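Local coordinates for OBCA, Oxalate Biosynthetic Component A (Burkholderia glumae, PDB 4NNB), which belongs to a family with a TIM-barrel domain and holds a magnesium ion and an oxaloacetate ion in its pocket, at residues Y7-P12 with L374-A379; L311-V316 with D356-L361; F350-V355 with R431-R436; I446-P451 with D460-L465. All blocks are in the same frame, centred on the assembly; numbering follows the deposited sequence.

Interaction 1: Y7-P12 with L374-A379; sequences YITAAP and LFMLVA
Tyr7 and Thr9 point toward strand 373-378, and their outer atoms approach Leu374 and Met376. The backbones stay well apart: the closest CA atoms, those of Thr9 and Met376, are 9.8 Å from each other. Side chains and one water span the distance. Tyr7 carries its ring across, and its OH comes within 4.4 Å of Leu374 CD2. This contact is loose. The firmer link is through water 1, which accepts a hydrogen bond from Tyr7 OH at 2.8 Å. The same water donates to Phe375 O at 3.1 Å, so the phenol end is tied to the opposite backbone. Tyr7 OH also has a weak hydrogen bond to Ser447 OG.

Met376 does not start out aimed at Thr9. Its chain leaves the backbone with CG anti to N (chi1 175°) and then folds at chi2 and chi3, which turns the methyl group toward Thr9. As a result Met376 CE reaches Thr9 OG1 at 4.2 Å, a plain van der Waals approach. Glu346, Glu348 and Ser447 also touch the Met376 side chain. The Met376 side chain is about 8 Å from the magnesium ion and from the oxaloacetate ion. Strands 5-10 and 373-378 are not neighbours in the sheet. They face each other across its interior, as residues of non-adjacent strands do in the core of a TIM barrel.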
loop_
_atom_site.group_PDB
_atom_site.type_symbol
_atom_site.label_atom_id
_atom_site.label_comp_id
_atom_site.label_asym_id
_atom_site.label_seq_id
_atom_site.Cartn_x
_atom_site.Cartn_y
_atom_site.Cartn_z
ATOM N N TYR A 7 -0.738 -9.816 17.134
ATOM C CA TYR A 7 -0.781 -8.365 17.067
ATOM C C TYR A 7 -0.914 -7.928 15.611
ATOM O O TYR A 7 -0.405 -8.589 14.706
ATOM C CB TYR A 7 0.410 -7.709 17.782
ATOM C CG TYR A 7 1.775 -8.023 17.207
ATOM C CD1 TYR A 7 2.395 -7.150 16.319
ATOM C CD2 TYR A 7 2.456 -9.179 17.572
ATOM C CE1 TYR A 7 3.657 -7.431 15.795
ATOM C CE2 TYR A 7 3.705 -9.471 17.052
ATOM C CZ TYR A 7 4.303 -8.590 16.168
ATOM O OH TYR A 7 5.552 -8.876 15.653
ATOM N N ILE A 8 -1.639 -6.836 15.396
ATOM C CA ILE A 8 -1.843 -6.321 14.053
ATOM C C ILE A 8 -0.880 -5.176 13.847
ATOM O O ILE A 8 -0.791 -4.272 14.678
ATOM C CB ILE A 8 -3.294 -5.831 13.830
ATOM C CG1 ILE A 8 -4.269 -7.012 13.966
ATOM C CG2 ILE A 8 -3.444 -5.150 12.450
ATOM C CD1 ILE A 8 -5.755 -6.613 14.045
ATOM N N THR A 9 -0.133 -5.241 12.747
ATOM C CA THR A 9 0.639 -4.092 12.294
ATOM C C THR A 9 -0.134 -3.315 11.226
ATOM O O THR A 9 -0.574 -3.883 10.232
ATOM C CB THR A 9 2.026 -4.514 11.733
ATOM O OG1 THR A 9 2.834 -5.033 12.804
ATOM C CG2 THR A 9 2.749 -3.294 11.120
ATOM N N ALA A 10 -0.308 -2.013 11.435
ATOM C CA ALA A 10 -0.870 -1.155 10.393
ATOM C C ALA A 10 0.263 -0.553 9.557
ATOM O O ALA A 10 1.247 -0.070 10.105
ATOM C CB ALA A 10 -1.682 -0.050 11.018
ATOM N N ALA A 11 0.132 -0.568 8.236
ATOM C CA ALA A 11 1.162 0.047 7.383
ATOM C C ALA A 11 0.513 1.067 6.443
ATOM O O ALA A 11 0.122 0.724 5.337
ATOM C CB ALA A 11 1.913 -1.020 6.589
ATOM N N PRO A 12 0.386 2.326 6.899
ATOM C CA PRO A 12 -0.516 3.276 6.226
ATOM C C PRO A 12 0.015 3.984 4.987
ATOM O O PRO A 12 -0.803 4.595 4.288
ATOM C CB PRO A 12 -0.797 4.330 7.307
ATOM C CG PRO A 12 -0.398 3.678 8.616
ATOM C CD PRO A 12 0.757 2.781 8.247
ATOM N N LEU A 374 12.296 -9.836 15.922
ATOM C CA LEU A 374 11.064 -9.592 15.172
ATOM C C LEU A 374 11.261 -9.795 13.678
ATOM O O LEU A 374 12.245 -9.305 13.112
ATOM C CB LEU A 374 10.587 -8.157 15.412
ATOM C CG LEU A 374 10.447 -7.671 16.849
ATOM C CD1 LEU A 374 9.936 -6.216 16.864
ATOM C CD2 LEU A 374 9.519 -8.573 17.618
ATOM N N PHE A 375 10.320 -10.491 13.038
ATOM C CA PHE A 375 10.386 -10.754 11.596
ATOM C C PHE A 375 9.055 -10.402 10.930
ATOM O O PHE A 375 7.983 -10.591 11.519
ATOM C CB PHE A 375 10.712 -12.232 11.319
ATOM C CG PHE A 375 12.040 -12.678 11.877
ATOM C CD1 PHE A 375 13.187 -12.635 11.089
ATOM C CD2 PHE A 375 12.147 -13.119 13.188
ATOM C CE1 PHE A 375 14.426 -13.028 11.605
ATOM C CE2 PHE A 375 13.382 -13.529 13.711
ATOM C CZ PHE A 375 14.516 -13.484 12.914
ATOM N N MET A 376 9.125 -9.884 9.710
ATOM C CA MET A 376 7.936 -9.662 8.886
ATOM C C MET A 376 8.125 -10.413 7.580
ATOM O O MET A 376 9.075 -10.139 6.841
ATOM C CB MET A 376 7.708 -8.159 8.636
ATOM C CG MET A 376 6.542 -7.837 7.685
ATOM S SD MET A 376 4.948 -8.313 8.408
ATOM C CE MET A 376 4.902 -7.189 9.791
ATOM N N LEU A 377 7.251 -11.386 7.309
ATOM C CA LEU A 377 7.327 -12.142 6.056
ATOM C C LEU A 377 6.677 -11.326 4.931
ATOM O O LEU A 377 5.465 -11.087 4.952
ATOM C CB LEU A 377 6.647 -13.513 6.190
ATOM C CG LEU A 377 7.171 -14.431 7.308
ATOM C CD1 LEU A 377 6.384 -15.756 7.308
ATOM C CD2 LEU A 377 8.694 -14.676 7.175
ATOM N N VAL A 378 7.481 -10.878 3.970
ATOM C CA VAL A 378 6.950 -10.142 2.820
ATOM C C VAL A 378 6.511 -11.170 1.776
ATOM O O VAL A 378 7.144 -11.355 0.735
ATOM C CB VAL A 378 7.978 -9.144 2.247
ATOM C CG1 VAL A 378 7.304 -8.202 1.231
ATOM C CG2 VAL A 378 8.613 -8.332 3.379
ATOM N N ALA A 379 5.421 -11.864 2.082
ATOM C CA ALA A 379 4.999 -12.985 1.255
ATOM C C ALA A 379 4.237 -12.530 0.014
ATOM O O ALA A 379 3.508 -11.533 0.048
ATOM C CB ALA A 379 4.162 -13.969 2.065
HETATM O O HOH W 1 7.070 -8.300 13.322
#

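Interaction 2: L311-V316 with D356-L361; sequences LSPAAV and DNATSL
The flat carboxamide of Asn357 meets Pro313 O at its edge. The oxygen lies only 4° out of the amide plane. Ala314 CB packs on the same nitrogen from off that plane, with Asn357 ND2 and Ala314 CB 3.7 Å apart. Asn357 ND2 donates to Pro313 O at 3.0 Å, and the bond is nearly straight, with an angle of 170° at the hydrogen. It also arrives in the carbonyl plane of Pro313. The side chain is placed for this by a first torsion of -65°, which sets CG beside the backbone N of Asn357. Tyr362 touches Asn357 as well.

The Pro313 ring lies beside the helix next to this bond. Its CG is 4.4 Å from Ala358 CB, a light apolar contact. Val347 and Ile354 also touch the ring. The arrangement belongs to the TIM-barrel plan: the loop that follows strand 308-311 leans on helix 352-359, which follows the adjacent parallel strand 344-349. The loop begins after Leu311. Ser310, in the strand just before it, is hydrogen-bonded to the oxaloacetate ion, and the Pro313 side chain is about 9 Å from that ligand.

Further along the second segment, Ser360 OG donates to Asp356 O at 2.7 Å. On the loop side, Ala314 O accepts from Asn326 ND2.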
loop_
_atom_site.group_PDB
_atom_site.type_symbol
_atom_site.label_atom_id
_atom_site.label_comp_id
_atom_site.label_asym_id
_atom_site.label_seq_id
_atom_site.Cartn_x
_atom_site.Cartn_y
_atom_site.Cartn_z
ATOM N N LEU A 311 14.728 -3.498 8.932
ATOM C CA LEU A 311 16.102 -3.875 8.596
ATOM C C LEU A 311 16.048 -5.081 7.654
ATOM O O LEU A 311 15.407 -6.091 7.964
ATOM C CB LEU A 311 16.887 -4.209 9.876
ATOM C CG LEU A 311 18.401 -4.391 9.738
ATOM C CD1 LEU A 311 19.116 -3.973 11.030
ATOM C CD2 LEU A 311 18.763 -5.832 9.371
ATOM N N SER A 312 16.699 -4.966 6.501
ATOM C CA SER A 312 16.730 -6.046 5.520
ATOM C C SER A 312 18.184 -6.450 5.262
ATOM O O SER A 312 18.924 -5.703 4.648
ATOM C CB SER A 312 16.087 -5.594 4.204
ATOM O OG SER A 312 14.709 -5.292 4.358
ATOM N N PRO A 313 18.593 -7.639 5.726
ATOM C CA PRO A 313 20.027 -7.956 5.700
ATOM C C PRO A 313 20.520 -8.652 4.418
ATOM O O PRO A 313 21.333 -9.582 4.493
ATOM C CB PRO A 313 20.202 -8.869 6.923
ATOM C CG PRO A 313 18.863 -9.565 7.059
ATOM C CD PRO A 313 17.818 -8.584 6.556
ATOM N N ALA A 314 20.016 -8.194 3.272
ATOM C CA ALA A 314 20.524 -8.549 1.954
ATOM C C ALA A 314 19.946 -7.526 1.004
ATOM O O ALA A 314 18.995 -6.813 1.362
ATOM C CB ALA A 314 20.072 -9.958 1.531
ATOM N N ALA A 315 20.495 -7.471 -0.207
ATOM C CA ALA A 315 19.921 -6.656 -1.272
ATOM C C ALA A 315 18.467 -7.069 -1.493
ATOM O O ALA A 315 18.137 -8.260 -1.436
ATOM C CB ALA A 315 20.714 -6.826 -2.561
ATOM N N VAL A 316 17.596 -6.094 -1.728
ATOM C CA VAL A 316 16.191 -6.395 -2.026
ATOM C C VAL A 316 15.982 -6.080 -3.506
ATOM O O VAL A 316 16.096 -4.933 -3.912
ATOM C CB VAL A 316 15.233 -5.566 -1.145
ATOM C CG1 VAL A 316 13.776 -5.839 -1.528
ATOM C CG2 VAL A 316 15.437 -5.911 0.326
ATOM N N ASP A 356 18.699 -16.840 4.983
ATOM C CA ASP A 356 20.047 -17.389 5.123
ATOM C C ASP A 356 20.939 -16.486 5.962
ATOM O O ASP A 356 21.627 -16.941 6.871
ATOM C CB ASP A 356 20.691 -17.556 3.754
ATOM C CG ASP A 356 20.012 -18.607 2.911
ATOM O OD1 ASP A 356 19.267 -19.439 3.466
ATOM O OD2 ASP A 356 20.236 -18.597 1.685
ATOM N N ASN A 357 20.916 -15.194 5.664
ATOM C CA ASN A 357 21.798 -14.252 6.357
ATOM C C ASN A 357 21.416 -14.001 7.816
ATOM O O ASN A 357 22.280 -13.964 8.699
ATOM C CB ASN A 357 21.883 -12.940 5.575
ATOM C CG ASN A 357 22.539 -13.124 4.206
ATOM O OD1 ASN A 357 23.083 -14.191 3.910
ATOM N ND2 ASN A 357 22.508 -12.077 3.379
ATOM N N ALA A 358 20.120 -13.837 8.068
ATOM C CA ALA A 358 19.641 -13.540 9.415
ATOM C C ALA A 358 19.960 -14.692 10.344
ATOM O O ALA A 358 20.318 -14.481 11.502
ATOM C CB ALA A 358 18.148 -13.259 9.416
ATOM N N THR A 359 19.850 -15.914 9.831
ATOM C CA THR A 359 20.038 -17.087 10.678
ATOM C C THR A 359 21.495 -17.539 10.767
ATOM O O THR A 359 21.806 -18.454 11.517
ATOM C CB THR A 359 19.158 -18.277 10.233
ATOM O OG1 THR A 359 19.479 -18.649 8.888
ATOM C CG2 THR A 359 17.679 -17.909 10.322
ATOM N N SER A 360 22.385 -16.899 10.015
ATOM C CA SER A 360 23.801 -17.271 10.077
ATOM C C SER A 360 24.663 -16.094 10.507
ATOM O O SER A 360 24.828 -15.834 11.697
ATOM C CB SER A 360 24.274 -17.864 8.741
ATOM O OG SER A 360 24.165 -16.930 7.680
ATOM N N LEU A 361 25.186 -15.361 9.534
ATOM C CA LEU A 361 26.108 -14.266 9.818
ATOM C C LEU A 361 25.572 -13.185 10.767
ATOM O O LEU A 361 26.299 -12.705 11.638
ATOM C CB LEU A 361 26.567 -13.619 8.514
ATOM C CG LEU A 361 27.752 -12.671 8.658
ATOM C CD1 LEU A 361 29.025 -13.468 8.900
ATOM C CD2 LEU A 361 27.873 -11.822 7.412
#

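Interaction 3: F350-V355 with R431-R436. With OAA (oxaloacetate ion), chain C.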
loop_
_atom_site.group_PDB
_atom_site.type_symbol
_atom_site.label_atom_id
_atom_site.label_comp_id
_atom_site.label_asym_id
_atom_site.label_seq_id
_atom_site.Cartn_x
_atom_site.Cartn_y
_atom_site.Cartn_z
ATOM N N PHE A 350 12.251 -10.313 2.858
ATOM C CA PHE A 350 11.841 -10.170 1.460
ATOM C C PHE A 350 12.142 -11.418 0.634
ATOM O O PHE A 350 11.479 -11.675 -0.369
ATOM C CB PHE A 350 12.568 -8.985 0.801
ATOM C CG PHE A 350 11.986 -7.630 1.138
ATOM C CD1 PHE A 350 12.580 -6.817 2.105
ATOM C CD2 PHE A 350 10.852 -7.166 0.473
ATOM C CE1 PHE A 350 12.051 -5.557 2.405
ATOM C CE2 PHE A 350 10.309 -5.914 0.766
ATOM C CZ PHE A 350 10.899 -5.106 1.725
ATOM N N ASN A 351 13.163 -12.178 1.029
ATOM C CA ASN A 351 13.704 -13.219 0.147
ATOM C C ASN A 351 14.472 -14.279 0.922
ATOM O O ASN A 351 14.717 -14.113 2.119
ATOM C CB ASN A 351 14.582 -12.583 -0.948
ATOM C CG ASN A 351 15.696 -11.702 -0.374
ATOM O OD1 ASN A 351 16.289 -12.025 0.652
ATOM N ND2 ASN A 351 15.962 -10.580 -1.026
ATOM N N HIS A 352 14.862 -15.361 0.253
ATOM C CA HIS A 352 15.581 -16.431 0.941
ATOM C C HIS A 352 16.984 -16.005 1.379
ATOM O O HIS A 352 17.491 -16.474 2.400
ATOM C CB HIS A 352 15.636 -17.709 0.090
ATOM C CG HIS A 352 14.317 -18.407 -0.016
ATOM N ND1 HIS A 352 13.777 -19.134 1.025
ATOM C CD2 HIS A 352 13.415 -18.465 -1.027
ATOM C CE1 HIS A 352 12.605 -19.624 0.654
ATOM N NE2 HIS A 352 12.358 -19.226 -0.582
ATOM N N ALA A 353 17.610 -15.124 0.609
ATOM C CA ALA A 353 18.916 -14.597 0.996
ATOM C C ALA A 353 18.831 -13.987 2.395
ATOM O O ALA A 353 19.716 -14.196 3.233
ATOM C CB ALA A 353 19.392 -13.565 -0.010
ATOM N N ILE A 354 17.747 -13.256 2.661
ATOM C CA ILE A 354 17.566 -12.670 3.994
ATOM C C ILE A 354 17.436 -13.737 5.079
ATOM O O ILE A 354 18.034 -13.609 6.158
ATOM C CB ILE A 354 16.414 -11.638 4.022
ATOM C CG1 ILE A 354 16.919 -10.323 3.419
ATOM C CG2 ILE A 354 15.895 -11.419 5.443
ATOM C CD1 ILE A 354 15.827 -9.352 2.957
ATOM N N VAL A 355 16.683 -14.797 4.799
ATOM C CA VAL A 355 16.578 -15.907 5.752
ATOM C C VAL A 355 17.956 -16.533 6.043
ATOM O O VAL A 355 18.331 -16.721 7.209
ATOM C CB VAL A 355 15.609 -17.006 5.266
ATOM C CG1 VAL A 355 15.478 -18.101 6.340
ATOM C CG2 VAL A 355 14.232 -16.408 4.943
ATOM N N ARG A 431 6.175 -22.571 5.253
ATOM C CA ARG A 431 6.462 -23.361 6.457
ATOM C C ARG A 431 7.960 -23.534 6.772
ATOM O O ARG A 431 8.370 -23.272 7.903
ATOM C CB ARG A 431 5.747 -24.728 6.430
ATOM C CG ARG A 431 6.113 -25.646 7.592
ATOM C CD ARG A 431 5.042 -25.651 8.652
ATOM N NE ARG A 431 3.827 -26.289 8.149
ATOM C CZ ARG A 431 2.627 -26.137 8.691
ATOM N NH1 ARG A 431 2.477 -25.356 9.750
ATOM N NH2 ARG A 431 1.577 -26.753 8.166
ATOM N N PRO A 432 8.774 -23.960 5.785
ATOM C CA PRO A 432 10.193 -24.159 6.111
ATOM C C PRO A 432 10.886 -22.839 6.436
ATOM O O PRO A 432 11.843 -22.845 7.207
ATOM C CB PRO A 432 10.783 -24.727 4.816
ATOM C CG PRO A 432 9.634 -25.130 3.973
ATOM C CD PRO A 432 8.498 -24.255 4.365
ATOM N N VAL A 433 10.420 -21.731 5.855
ATOM C CA VAL A 433 10.968 -20.409 6.186
ATOM C C VAL A 433 10.678 -20.098 7.647
ATOM O O VAL A 433 11.583 -19.740 8.411
ATOM C CB VAL A 433 10.398 -19.299 5.256
ATOM C CG1 VAL A 433 10.809 -17.899 5.731
ATOM C CG2 VAL A 433 10.855 -19.522 3.824
ATOM N N VAL A 434 9.418 -20.270 8.051
ATOM C CA VAL A 434 9.042 -20.039 9.439
ATOM C C VAL A 434 9.857 -20.927 10.395
ATOM O O VAL A 434 10.351 -20.458 11.418
ATOM C CB VAL A 434 7.527 -20.259 9.659
ATOM C CG1 VAL A 434 7.183 -20.229 11.136
ATOM C CG2 VAL A 434 6.717 -19.195 8.892
ATOM N N GLU A 435 10.000 -22.204 10.055
ATOM C CA GLU A 435 10.715 -23.140 10.927
ATOM C C GLU A 435 12.212 -22.829 11.022
ATOM O O GLU A 435 12.812 -22.984 12.092
ATOM C CB GLU A 435 10.496 -24.588 10.473
ATOM C CG GLU A 435 9.058 -25.066 10.617
ATOM C CD GLU A 435 8.513 -24.856 12.026
ATOM O OE1 GLU A 435 9.223 -25.181 13.010
ATOM O OE2 GLU A 435 7.377 -24.349 12.145
ATOM N N ARG A 436 12.815 -22.385 9.922
ATOM C CA ARG A 436 14.223 -21.975 9.974
ATOM C C ARG A 436 14.382 -20.809 10.930
ATOM O O ARG A 436 15.307 -20.780 11.736
ATOM C CB ARG A 436 14.752 -21.590 8.592
ATOM C CG ARG A 436 15.043 -22.771 7.670
ATOM C CD ARG A 436 15.711 -22.287 6.389
ATOM N NE ARG A 436 17.068 -21.800 6.635
ATOM C CZ ARG A 436 17.743 -21.029 5.788
ATOM N NH1 ARG A 436 17.179 -20.645 4.650
ATOM N NH2 ARG A 436 18.973 -20.635 6.083
HETATM O O1 OAA C . 11.868 -1.571 5.199
HETATM O O2 OAA C . 9.837 -0.575 5.017
HETATM O O4 OAA C . 8.837 -1.709 0.000
HETATM O O5 OAA C . 11.082 -1.348 0.341
HETATM O O3 OAA C . 8.536 -0.684 2.640
HETATM C C1 OAA C . 10.784 -1.316 4.509
HETATM C C2 OAA C . 10.662 -1.902 3.120
HETATM C C3 OAA C . 9.614 -1.280 2.225
HETATM C C4 OAA C . 9.857 -1.441 0.777
HETATM O O HOH W 2 14.549 -20.221 3.710
#
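Val355 and Val433 meet where two helices pass, at a CA-CA distance of 7.2 Å. Val355 holds CG1 anti to the backbone N (chi1 -177°), which leaves CG2 beside N to meet Val433 CG1 at 3.8 Å. Val433 turns the same way, and its CG2 goes to His352. Val355 CG1 lies over one face of the Arg436 guanidinium, offset toward its rim and 3.5 Å from NH1. Arg436 is extended at chi2 but bends at chi3 (69°), which turns its head toward Val355. The guanidinium's strongest partner is Asp356, in a salt bridge from NH1 to OD1.

The His352 ring swings toward the other helix and meets Val433 obliquely, with CE1 3.6 Å from Val433 CG2. Water 2 sits at the ring edge, in plane, 3.0 Å from His352 ND1. It accepts from Arg436 NH1 at 2.8 Å and so joins the two polar ends.

Asn351 is the N-cap of the first helix; its OD1 accepts from Ile354 N at 2.8 Å. Just before it, Phe350 turns the other way and sets the edge of its ring against the oxaloacetate ion, with CZ 3.5 Å from C2. Helices 352-359 and 416-440 lie side by side on the outside of the barrel, and the pocket lies at the C-terminal end of strand 344-349, the usual place for a TIM-barrel active site.

Interaction 4: I446-P451 with D460-L465; sequences ISILLP and DVALGL
The torsions of Ile448 spread its two branches over two residues of the helix. Its first torsion, -173°, puts CG1 opposite the backbone N and leaves CG2 in the crowded position between N and the carbonyl carbon. With chi2 also extended, the longer branch runs straight out, and Ile448 CD1 reaches Val461 CG1 at 3.7 Å. Val461 holds CG1 anti to its own N, on the side of Ile448. The two side chains cross at about a right angle. The shorter branch serves the next residue: Ile448 CG2 rests on Ala462 CB at 3.8 Å. With only a methyl at Ala462, the CA atoms of Ile448 and Ala462 lie 6.7 Å apart.

No hydrogen bond crosses this contact, and all three touching residues are buried. Helix 416-440 closes over the same patch, with Leu430 against Ile448 and Ala426 against Val461. On the sheet side, Ala462 also touches Ile470 of strand 469-472. Helix 458-465 thus packs on both strands that it connects. Those strands are parallel neighbours, so this is the interior of a beta-alpha-beta crossover, the repeating unit of the TIM barrel.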
loop_
_atom_site.group_PDB
_atom_site.type_symbol
_atom_site.label_atom_id
_atom_site.label_comp_id
_atom_site.label_asym_id
_atom_site.label_seq_id
_atom_site.Cartn_x
_atom_site.Cartn_y
_atom_site.Cartn_z
ATOM N N ILE A 446 6.961 -13.613 14.579
ATOM C CA ILE A 446 6.933 -13.569 13.131
ATOM C C ILE A 446 5.541 -13.143 12.661
ATOM O O ILE A 446 4.523 -13.765 13.018
ATOM C CB ILE A 446 7.299 -14.941 12.543
ATOM C CG1 ILE A 446 8.670 -15.397 13.082
ATOM C CG2 ILE A 446 7.296 -14.913 11.011
ATOM C CD1 ILE A 446 9.084 -16.788 12.606
ATOM N N SER A 447 5.503 -12.077 11.866
ATOM C CA SER A 447 4.256 -11.620 11.259
ATOM C C SER A 447 4.280 -11.879 9.764
ATOM O O SER A 447 5.330 -12.215 9.196
ATOM C CB SER A 447 4.037 -10.132 11.535
ATOM O OG SER A 447 3.906 -9.880 12.919
ATOM N N ILE A 448 3.119 -11.732 9.129
ATOM C CA ILE A 448 3.017 -11.861 7.681
ATOM C C ILE A 448 2.258 -10.692 7.046
ATOM O O ILE A 448 1.331 -10.140 7.647
ATOM C CB ILE A 448 2.357 -13.200 7.290
ATOM C CG1 ILE A 448 2.406 -13.417 5.773
ATOM C CG2 ILE A 448 0.912 -13.282 7.829
ATOM C CD1 ILE A 448 2.091 -14.870 5.333
ATOM N N LEU A 449 2.677 -10.304 5.844
ATOM C CA LEU A 449 1.890 -9.409 5.013
ATOM C C LEU A 449 1.655 -10.110 3.704
ATOM O O LEU A 449 2.394 -11.041 3.348
ATOM C CB LEU A 449 2.615 -8.074 4.770
ATOM C CG LEU A 449 3.860 -8.054 3.880
ATOM C CD1 LEU A 449 3.526 -7.911 2.396
ATOM C CD2 LEU A 449 4.796 -6.927 4.327
ATOM N N LEU A 450 0.648 -9.645 2.973
ATOM C CA LEU A 450 0.420 -10.089 1.604
ATOM C C LEU A 450 -0.025 -8.912 0.737
ATOM O O LEU A 450 -0.685 -7.998 1.233
ATOM C CB LEU A 450 -0.645 -11.192 1.565
ATOM C CG LEU A 450 -0.254 -12.607 2.008
ATOM C CD1 LEU A 450 -1.503 -13.476 2.149
ATOM C CD2 LEU A 450 0.685 -13.221 0.998
ATOM N N PRO A 451 0.332 -8.929 -0.561
ATOM C CA PRO A 451 -0.138 -7.850 -1.442
ATOM C C PRO A 451 -1.661 -7.901 -1.529
ATOM O O PRO A 451 -2.232 -8.990 -1.401
ATOM C CB PRO A 451 0.472 -8.194 -2.807
ATOM C CG PRO A 451 1.465 -9.304 -2.562
ATOM C CD PRO A 451 1.022 -9.998 -1.301
ATOM N N ASP A 460 -5.975 -17.328 7.121
ATOM C CA ASP A 460 -5.786 -18.778 7.075
ATOM C C ASP A 460 -4.298 -19.134 7.126
ATOM O O ASP A 460 -3.891 -20.022 7.881
ATOM C CB ASP A 460 -6.407 -19.388 5.822
ATOM C CG ASP A 460 -7.928 -19.457 5.887
ATOM O OD1 ASP A 460 -8.491 -19.489 7.001
ATOM O OD2 ASP A 460 -8.554 -19.477 4.812
ATOM N N VAL A 461 -3.497 -18.433 6.324
ATOM C CA VAL A 461 -2.061 -18.699 6.258
ATOM C C VAL A 461 -1.372 -18.399 7.580
ATOM O O VAL A 461 -0.544 -19.179 8.047
ATOM C CB VAL A 461 -1.388 -17.901 5.131
ATOM C CG1 VAL A 461 0.134 -18.018 5.217
ATOM C CG2 VAL A 461 -1.870 -18.389 3.791
ATOM N N ALA A 462 -1.726 -17.278 8.201
ATOM C CA ALA A 462 -1.086 -16.886 9.449
ATOM C C ALA A 462 -1.430 -17.848 10.587
ATOM O O ALA A 462 -0.578 -18.197 11.421
ATOM C CB ALA A 462 -1.479 -15.470 9.820
ATOM N N LEU A 463 -2.694 -18.254 10.632
ATOM C CA LEU A 463 -3.156 -19.146 11.681
ATOM C C LEU A 463 -2.545 -20.535 11.489
ATOM O O LEU A 463 -2.130 -21.179 12.453
ATOM C CB LEU A 463 -4.688 -19.192 11.682
ATOM C CG LEU A 463 -5.385 -18.493 12.858
ATOM C CD1 LEU A 463 -4.576 -17.362 13.456
ATOM C CD2 LEU A 463 -6.777 -18.003 12.475
ATOM N N GLY A 464 -2.460 -20.975 10.241
ATOM C CA GLY A 464 -1.951 -22.301 9.943
ATOM C C GLY A 464 -0.450 -22.417 10.144
ATOM O O GLY A 464 0.075 -23.523 10.305
ATOM N N LEU A 465 0.242 -21.280 10.122
ATOM C CA LEU A 465 1.691 -21.261 10.316
ATOM C C LEU A 465 2.051 -21.025 11.770
ATOM O O LEU A 465 3.218 -21.144 12.155
ATOM C CB LEU A 465 2.339 -20.182 9.446
ATOM C CG LEU A 465 2.406 -20.486 7.957
ATOM C CD1 LEU A 465 2.817 -19.236 7.165
ATOM C CD2 LEU A 465 3.348 -21.664 7.672
#

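Overall arrangement
From the N terminus, interaction 1 closes the longest loop, bringing the first strand of the barrel across from strand 373-378. Interaction 2 is nested inside that loop. It joins the loop after strand 308-311 to helix 352-359. Interaction 3 starts on the same helix and ends on helix 416-440. Along the chain its segments alternate with those of interactions 1 and 2, so it crosses both. Interaction 4 follows all three in series and closes a short loop. Its strand pairs with 373-378 of interaction 1 and comes directly after helix 416-440. Together the four contacts link the barrel interior, the pocket end of the strands and the helices outside.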